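Local atomic coordinates of tRNA (guanine-N(1)-)-methyltransferase (Corynebacterium diphtheriae, PDB entry 7KFF), a protein that catalyses the transfer of a methyl group from S-adenosylmethionine to N1 of a guanine in tRNA, most likely the guanine at position 37. Residues Ile24-Tyr28 with Gly167-Gly171; Pro136-Pro141 with Glu159-Ala165. One frame throughout, in Å; residues are numbered along the deposited sequence.

Contact 1 (Ile24-Tyr28 with Gly167-Gly171); sequences IFPEY and GRYEG. With SAH (S-adenosyl-L-homocysteine), chain C.
Arg168 NE meets both an acid and an aromatic ring: it makes a salt bridge with Glu200, at the start of helix 200-211, and lies 3.6 Å from Phe25 CD2, near the ring plane. The arrangement illustrates how an arginine can meet a ring without stacking on its face. Phe25 instead turns its edge to the guanidinium, with CD2 over the centre of one face and the two planes 64° apart. Tyr28 CE2 lies at the guanidinium edge, in its plane, 4.0 Å from Arg168 NH2. Arg168 CG, placed by chi1 (-71°), meets Ile24 CD1 at 4.1 Å, and the bend at chi2 (-90°) carries the chain on toward Phe25. The same Ile24 CD1 reaches Tyr169 OH at 3.4 Å, while the face of the Tyr169 ring lies over Arg168 CB. Tyr169 belongs to a type II' turn, closed by the hydrogen bond from Gly171 N to Arg168 O, that runs along the cofactor product. Tyr169 O is 3.3 Å from SAH C5'. Glu170 OE2 accepts a weak hydrogen bond of 3.4 Å from SAH N. Such a cofactor-lining loop, backed by the loop after strand 17-23, belongs to the knotted SAM-binding site of SPOUT methyltransferases.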
loop_
_atom_site.group_PDB
_atom_site.type_symbol
_atom_site.label_atom_id
_atom_site.label_comp_id
_atom_site.label_asym_id
_atom_site.label_seq_id
_atom_site.Cartn_x
_atom_site.Cartn_y
_atom_site.Cartn_z
ATOM N N ILE A 24 4.430 17.979 1.692
ATOM C CA ILE A 24 3.880 19.039 2.541
ATOM C C ILE A 24 3.521 18.559 3.953
ATOM O O ILE A 24 3.103 19.377 4.786
ATOM C CB ILE A 24 2.682 19.774 1.896
ATOM C CG1 ILE A 24 1.527 18.821 1.630
ATOM C CG2 ILE A 24 3.136 20.539 0.653
ATOM C CD1 ILE A 24 0.223 19.522 1.319
ATOM N N PHE A 25 3.697 17.272 4.254
ATOM C CA PHE A 25 3.459 16.713 5.589
ATOM C C PHE A 25 4.672 15.903 6.027
ATOM O O PHE A 25 4.610 14.664 6.139
ATOM C CB PHE A 25 2.213 15.823 5.616
ATOM C CG PHE A 25 0.939 16.568 5.350
ATOM C CD1 PHE A 25 0.432 17.436 6.295
ATOM C CD2 PHE A 25 0.256 16.406 4.156
ATOM C CE1 PHE A 25 -0.736 18.134 6.052
ATOM C CE2 PHE A 25 -0.933 17.085 3.909
ATOM C CZ PHE A 25 -1.416 17.971 4.872
ATOM N N PRO A 26 5.781 16.579 6.351
ATOM C CA PRO A 26 6.970 15.829 6.797
ATOM C C PRO A 26 6.711 14.857 7.938
ATOM O O PRO A 26 7.337 13.791 8.004
ATOM C CB PRO A 26 7.948 16.926 7.232
ATOM C CG PRO A 26 7.459 18.166 6.620
ATOM C CD PRO A 26 6.023 18.030 6.251
ATOM N N GLU A 27 5.825 15.225 8.869
ATOM C CA GLU A 27 5.531 14.391 10.027
ATOM C C GLU A 27 4.967 13.031 9.625
ATOM O O GLU A 27 5.088 12.059 10.392
ATOM C CB GLU A 27 4.563 15.150 10.947
ATOM C CG GLU A 27 3.189 15.535 10.335
ATOM C CD GLU A 27 3.134 16.873 9.573
ATOM O OE1 GLU A 27 4.169 17.390 9.107
ATOM O OE2 GLU A 27 2.016 17.419 9.454
ATOM N N TYR A 28 4.340 12.933 8.452
ATOM C CA TYR A 28 3.773 11.662 8.015
ATOM C C TYR A 28 4.873 10.617 7.861
ATOM O O TYR A 28 4.611 9.413 7.944
ATOM C CB TYR A 28 3.015 11.864 6.707
ATOM C CG TYR A 28 1.868 10.877 6.498
ATOM C CD1 TYR A 28 2.118 9.528 6.241
ATOM C CD2 TYR A 28 0.553 11.294 6.529
ATOM C CE1 TYR A 28 1.071 8.626 6.044
ATOM C CE2 TYR A 28 -0.488 10.396 6.316
ATOM C CZ TYR A 28 -0.220 9.073 6.074
ATOM O OH TYR A 28 -1.267 8.176 5.868
ATOM N N GLY A 167 2.568 13.458 -3.911
ATOM C CA GLY A 167 1.446 14.253 -4.340
ATOM C C GLY A 167 0.327 14.315 -3.312
ATOM O O GLY A 167 0.197 13.449 -2.440
ATOM N N ARG A 168 -0.470 15.364 -3.441
ATOM C CA ARG A 168 -1.720 15.569 -2.733
ATOM C C ARG A 168 -2.684 16.180 -3.751
ATOM O O ARG A 168 -2.272 16.590 -4.845
ATOM C CB ARG A 168 -1.503 16.538 -1.559
ATOM C CG ARG A 168 -0.704 15.955 -0.397
ATOM C CD ARG A 168 -1.597 15.295 0.611
ATOM N NE ARG A 168 -0.919 14.330 1.466
ATOM C CZ ARG A 168 -1.508 13.693 2.471
ATOM N NH1 ARG A 168 -2.741 13.997 2.841
ATOM N NH2 ARG A 168 -0.864 12.748 3.125
ATOM N N TYR A 169 -3.967 16.239 -3.384
ATOM C CA TYR A 169 -4.977 16.913 -4.197
ATOM C C TYR A 169 -5.133 16.127 -5.501
ATOM O O TYR A 169 -5.324 14.910 -5.466
ATOM C CB TYR A 169 -4.636 18.395 -4.351
ATOM C CG TYR A 169 -4.195 19.010 -3.037
ATOM C CD1 TYR A 169 -4.897 18.778 -1.847
ATOM C CD2 TYR A 169 -3.047 19.783 -2.979
ATOM C CE1 TYR A 169 -4.471 19.337 -0.643
ATOM C CE2 TYR A 169 -2.629 20.361 -1.794
ATOM C CZ TYR A 169 -3.336 20.122 -0.629
ATOM O OH TYR A 169 -2.917 20.670 0.554
ATOM N N GLU A 170 -5.099 16.801 -6.651
ATOM C CA GLU A 170 -5.209 16.080 -7.919
ATOM C C GLU A 170 -3.885 15.480 -8.362
ATOM O O GLU A 170 -3.843 14.712 -9.331
ATOM C CB GLU A 170 -5.716 17.016 -9.011
ATOM C CG GLU A 170 -7.111 17.558 -8.749
ATOM C CD GLU A 170 -8.128 16.457 -8.526
ATOM O OE1 GLU A 170 -8.713 16.402 -7.420
ATOM O OE2 GLU A 170 -8.339 15.653 -9.461
ATOM N N GLY A 171 -2.805 15.811 -7.664
ATOM C CA GLY A 171 -1.488 15.338 -8.015
ATOM C C GLY A 171 -0.572 16.466 -8.428
ATOM O O GLY A 171 -0.840 17.644 -8.167
HETATM N N SAH C . -7.686 12.377 -9.000
HETATM C CA SAH C . -6.591 11.457 -8.766
HETATM C CB SAH C . -6.398 11.380 -7.268
HETATM C CG SAH C . -5.038 11.825 -6.764
HETATM S SD SAH C . -4.967 11.151 -5.116
HETATM C C SAH C . -6.836 10.051 -9.288
HETATM O O SAH C . -7.762 9.367 -8.858
HETATM O OXT SAH C . -6.087 9.564 -10.133
HETATM C "C5'" SAH C . -3.683 12.219 -4.478
HETATM C "C4'" SAH C . -2.306 11.589 -4.442
HETATM O "O4'" SAH C . -2.286 10.442 -3.593
HETATM C "C3'" SAH C . -1.715 11.103 -5.775
HETATM O "O3'" SAH C . -1.255 12.155 -6.544
HETATM C "C2'" SAH C . -0.632 10.149 -5.271
HETATM O "O2'" SAH C . 0.497 10.853 -4.816
HETATM C "C1'" SAH C . -1.321 9.524 -4.078
HETATM N N9 SAH C . -2.024 8.272 -4.418
HETATM C C8 SAH C . -3.383 8.054 -4.441
HETATM N N7 SAH C . -3.619 6.760 -4.722
HETATM C C5 SAH C . -2.416 6.149 -4.903
HETATM C C6 SAH C . -2.052 4.847 -5.214
HETATM N N6 SAH C . -2.936 3.852 -5.437
HETATM N N1 SAH C . -0.711 4.552 -5.315
HETATM C C2 SAH C . 0.235 5.523 -5.093
HETATM N N3 SAH C . -0.107 6.803 -4.775
HETATM C C4 SAH C . -1.412 7.092 -4.690
#

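Contact 2 (Pro136-Pro141 with Glu159-Ala165); sequences PLLLVP and EEHIVFA. With SAH (S-adenosyl-L-homocysteine), chain C.
Leu139 and Phe164 run alongside one another in the same direction from adjacent parallel strands, 137-141 and 161-165, in the middle of the sheet of the SPOUT alpha/beta fold. Their pairing is a worked example of how in-register parallel strands bring like-facing residues together. With CG anti to the carbonyl carbon (chi1 -64°) and CD1 extended beyond it (chi2 -179°), Leu139 CD1 touches Phe164 CE2 at 3.7 Å and leans equally close to Ile162 CG2. Leu137 shares this face, which is covered beyond Leu139 and Phe164 by helix 200-211; its side chain lies roughly perpendicular to that of Glu159, CD2 resting 3.9 Å from Glu159 CG, while the carboxylate itself forms a salt bridge with Arg185. On the other face Leu138 and Val163 meet beneath helix 79-90. Leu138 CD1, turned by chi2 (65°) toward the neighbouring strand, meets Val163 CG1 at 3.8 Å and also reaches Ala165 CB.

Four backbone hydrogen bonds hold this register, running in turn from Leu137 N to His161 O, Val163 N to Leu137 O, Leu139 N to Val163 O and Ala165 N to Leu139 O; the third is the shortest at 2.8 Å. At the C-terminal ends of the strands the sheet meets the cofactor product: Pro141 CB packs 3.5 Å from SAH N3, and SAH O2' donates to Pro141 O at 3.0 Å. One water donates both to that same carbonyl oxygen and to Ala165 O, the latter at 2.8 Å.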
loop_
_atom_site.group_PDB
_atom_site.type_symbol
_atom_site.label_atom_id
_atom_site.label_comp_id
_atom_site.label_asym_id
_atom_site.label_seq_id
_atom_site.Cartn_x
_atom_site.Cartn_y
_atom_site.Cartn_z
ATOM N N PRO A 136 20.073 9.664 -10.042
ATOM C CA PRO A 136 19.284 9.083 -8.951
ATOM C C PRO A 136 17.917 8.660 -9.452
ATOM O O PRO A 136 17.451 9.093 -10.505
ATOM C CB PRO A 136 19.167 10.224 -7.936
ATOM C CG PRO A 136 19.449 11.456 -8.719
ATOM C CD PRO A 136 20.318 11.106 -9.856
ATOM N N LEU A 137 17.264 7.814 -8.672
ATOM C CA LEU A 137 15.923 7.341 -8.983
ATOM C C LEU A 137 14.903 8.255 -8.315
ATOM O O LEU A 137 15.006 8.519 -7.113
ATOM C CB LEU A 137 15.731 5.916 -8.459
ATOM C CG LEU A 137 14.371 5.259 -8.694
ATOM C CD1 LEU A 137 14.098 5.069 -10.175
ATOM C CD2 LEU A 137 14.298 3.921 -7.973
ATOM N N LEU A 138 13.929 8.739 -9.092
ATOM C CA LEU A 138 12.790 9.493 -8.590
ATOM C C LEU A 138 11.542 8.634 -8.687
ATOM O O LEU A 138 11.148 8.225 -9.790
ATOM C CB LEU A 138 12.594 10.784 -9.377
ATOM C CG LEU A 138 11.371 11.610 -9.001
ATOM C CD1 LEU A 138 11.484 12.125 -7.572
ATOM C CD2 LEU A 138 11.142 12.762 -9.958
ATOM N N LEU A 139 10.942 8.350 -7.533
ATOM C CA LEU A 139 9.676 7.628 -7.465
ATOM C C LEU A 139 8.544 8.617 -7.205
ATOM O O LEU A 139 8.618 9.432 -6.280
ATOM C CB LEU A 139 9.702 6.550 -6.393
ATOM C CG LEU A 139 10.722 5.452 -6.671
ATOM C CD1 LEU A 139 10.665 4.407 -5.585
ATOM C CD2 LEU A 139 10.539 4.804 -8.030
ATOM N N VAL A 140 7.522 8.550 -8.045
ATOM C CA VAL A 140 6.369 9.436 -7.988
ATOM C C VAL A 140 5.136 8.575 -7.774
ATOM O O VAL A 140 4.605 7.986 -8.724
ATOM C CB VAL A 140 6.228 10.272 -9.275
ATOM C CG1 VAL A 140 5.054 11.229 -9.122
ATOM C CG2 VAL A 140 7.525 11.011 -9.618
ATOM N N PRO A 141 4.654 8.458 -6.540
ATOM C CA PRO A 141 3.441 7.672 -6.308
ATOM C C PRO A 141 2.255 8.288 -7.036
ATOM O O PRO A 141 2.021 9.498 -6.989
ATOM C CB PRO A 141 3.278 7.725 -4.789
ATOM C CG PRO A 141 4.659 7.954 -4.265
ATOM C CD PRO A 141 5.319 8.855 -5.277
ATOM N N GLU A 159 19.571 0.543 -5.238
ATOM C CA GLU A 159 19.802 1.961 -5.474
ATOM C C GLU A 159 20.607 2.590 -4.342
ATOM O O GLU A 159 20.430 2.267 -3.161
ATOM C CB GLU A 159 18.463 2.680 -5.588
ATOM C CG GLU A 159 17.629 2.274 -6.800
ATOM C CD GLU A 159 18.141 2.800 -8.140
ATOM O OE1 GLU A 159 19.045 3.673 -8.181
ATOM O OE2 GLU A 159 17.616 2.345 -9.186
ATOM N N GLU A 160 21.469 3.537 -4.703
ATOM C CA GLU A 160 22.159 4.334 -3.702
ATOM C C GLU A 160 21.328 5.513 -3.216
ATOM O O GLU A 160 21.516 5.963 -2.080
ATOM C CB GLU A 160 23.451 4.890 -4.284
ATOM C CG GLU A 160 24.421 3.849 -4.757
ATOM C CD GLU A 160 25.683 4.473 -5.319
ATOM O OE1 GLU A 160 26.491 3.735 -5.912
ATOM O OE2 GLU A 160 25.868 5.701 -5.167
ATOM N N HIS A 161 20.454 6.052 -4.064
ATOM C CA HIS A 161 19.713 7.274 -3.764
ATOM C C HIS A 161 18.353 7.198 -4.431
ATOM O O HIS A 161 18.272 7.163 -5.671
ATOM C CB HIS A 161 20.467 8.501 -4.286
ATOM C CG HIS A 161 19.920 9.794 -3.788
ATOM N ND1 HIS A 161 20.224 11.007 -4.365
ATOM C CD2 HIS A 161 19.090 10.067 -2.754
ATOM C CE1 HIS A 161 19.619 11.970 -3.695
ATOM N NE2 HIS A 161 18.914 11.427 -2.722
ATOM N N ILE A 162 17.309 7.191 -3.607
ATOM C CA ILE A 162 15.928 7.257 -4.058
ATOM C C ILE A 162 15.304 8.530 -3.504
ATOM O O ILE A 162 15.358 8.781 -2.295
ATOM C CB ILE A 162 15.111 6.016 -3.657
ATOM C CG1 ILE A 162 15.797 4.724 -4.095
ATOM C CG2 ILE A 162 13.718 6.132 -4.272
ATOM C CD1 ILE A 162 15.057 3.452 -3.689
ATOM N N VAL A 163 14.715 9.325 -4.390
ATOM C CA VAL A 163 13.945 10.513 -4.045
ATOM C C VAL A 163 12.483 10.200 -4.318
ATOM O O VAL A 163 12.156 9.566 -5.332
ATOM C CB VAL A 163 14.444 11.730 -4.851
ATOM C CG1 VAL A 163 13.623 12.958 -4.524
ATOM C CG2 VAL A 163 15.935 11.973 -4.568
ATOM N N PHE A 164 11.616 10.634 -3.418
ATOM C CA PHE A 164 10.173 10.487 -3.549
ATOM C C PHE A 164 9.500 11.850 -3.629
ATOM O O PHE A 164 9.739 12.702 -2.776
ATOM C CB PHE A 164 9.581 9.748 -2.351
ATOM C CG PHE A 164 10.050 8.337 -2.187
ATOM C CD1 PHE A 164 11.204 8.071 -1.483
ATOM C CD2 PHE A 164 9.288 7.276 -2.639
ATOM C CE1 PHE A 164 11.615 6.763 -1.259
ATOM C CE2 PHE A 164 9.685 5.972 -2.416
ATOM C CZ PHE A 164 10.854 5.716 -1.720
ATOM N N ALA A 165 8.640 12.039 -4.627
ATOM C CA ALA A 165 7.836 13.251 -4.780
ATOM C C ALA A 165 6.402 12.915 -4.393
ATOM O O ALA A 165 5.720 12.199 -5.124
ATOM C CB ALA A 165 7.900 13.771 -6.214
HETATM N N SAH C . -7.686 12.377 -9.000
HETATM C CA SAH C . -6.591 11.457 -8.766
HETATM C CB SAH C . -6.398 11.380 -7.268
HETATM C CG SAH C . -5.038 11.825 -6.764
HETATM S SD SAH C . -4.967 11.151 -5.116
HETATM C C SAH C . -6.836 10.051 -9.288
HETATM O O SAH C . -7.762 9.367 -8.858
HETATM O OXT SAH C . -6.087 9.564 -10.133
HETATM C "C5'" SAH C . -3.683 12.219 -4.478
HETATM C "C4'" SAH C . -2.306 11.589 -4.442
HETATM O "O4'" SAH C . -2.286 10.442 -3.593
HETATM C "C3'" SAH C . -1.715 11.103 -5.775
HETATM O "O3'" SAH C . -1.255 12.155 -6.544
HETATM C "C2'" SAH C . -0.632 10.149 -5.271
HETATM O "O2'" SAH C . 0.497 10.853 -4.816
HETATM C "C1'" SAH C . -1.321 9.524 -4.078
HETATM N N9 SAH C . -2.024 8.272 -4.418
HETATM C C8 SAH C . -3.383 8.054 -4.441
HETATM N N7 SAH C . -3.619 6.760 -4.722
HETATM C C5 SAH C . -2.416 6.149 -4.903
HETATM C C6 SAH C . -2.052 4.847 -5.214
HETATM N N6 SAH C . -2.936 3.852 -5.437
HETATM N N1 SAH C . -0.711 4.552 -5.315
HETATM C C2 SAH C . 0.235 5.523 -5.093
HETATM N N3 SAH C . -0.107 6.803 -4.775
HETATM C C4 SAH C . -1.412 7.092 -4.690
HETATM O O HOH W 1 3.152 11.791 -6.142
#

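How the contacts relate
The two contacts have centres about 16 Å apart and meet at a single ligand, illustrating how parallel sheets place binding sites beyond the C-terminal ends of their strands. Contact 2 lies within the sheet; contact 1 joins loops that follow two neighbouring strands, 17-23 and 161-165. Along the chain the order is 24-28, 136-141, 159-165, 167-171, which nests contact 2 inside the loop closed by contact 1. A single residue separates Ala165 from Gly167, so strand 161-165 leads directly into the turn beside SAH. Helix 200-211 borders both contacts, whereas the second subunit reaches contact 1 alone. Residues from that subunit also bind SAH, making the pocket a product of the dimer.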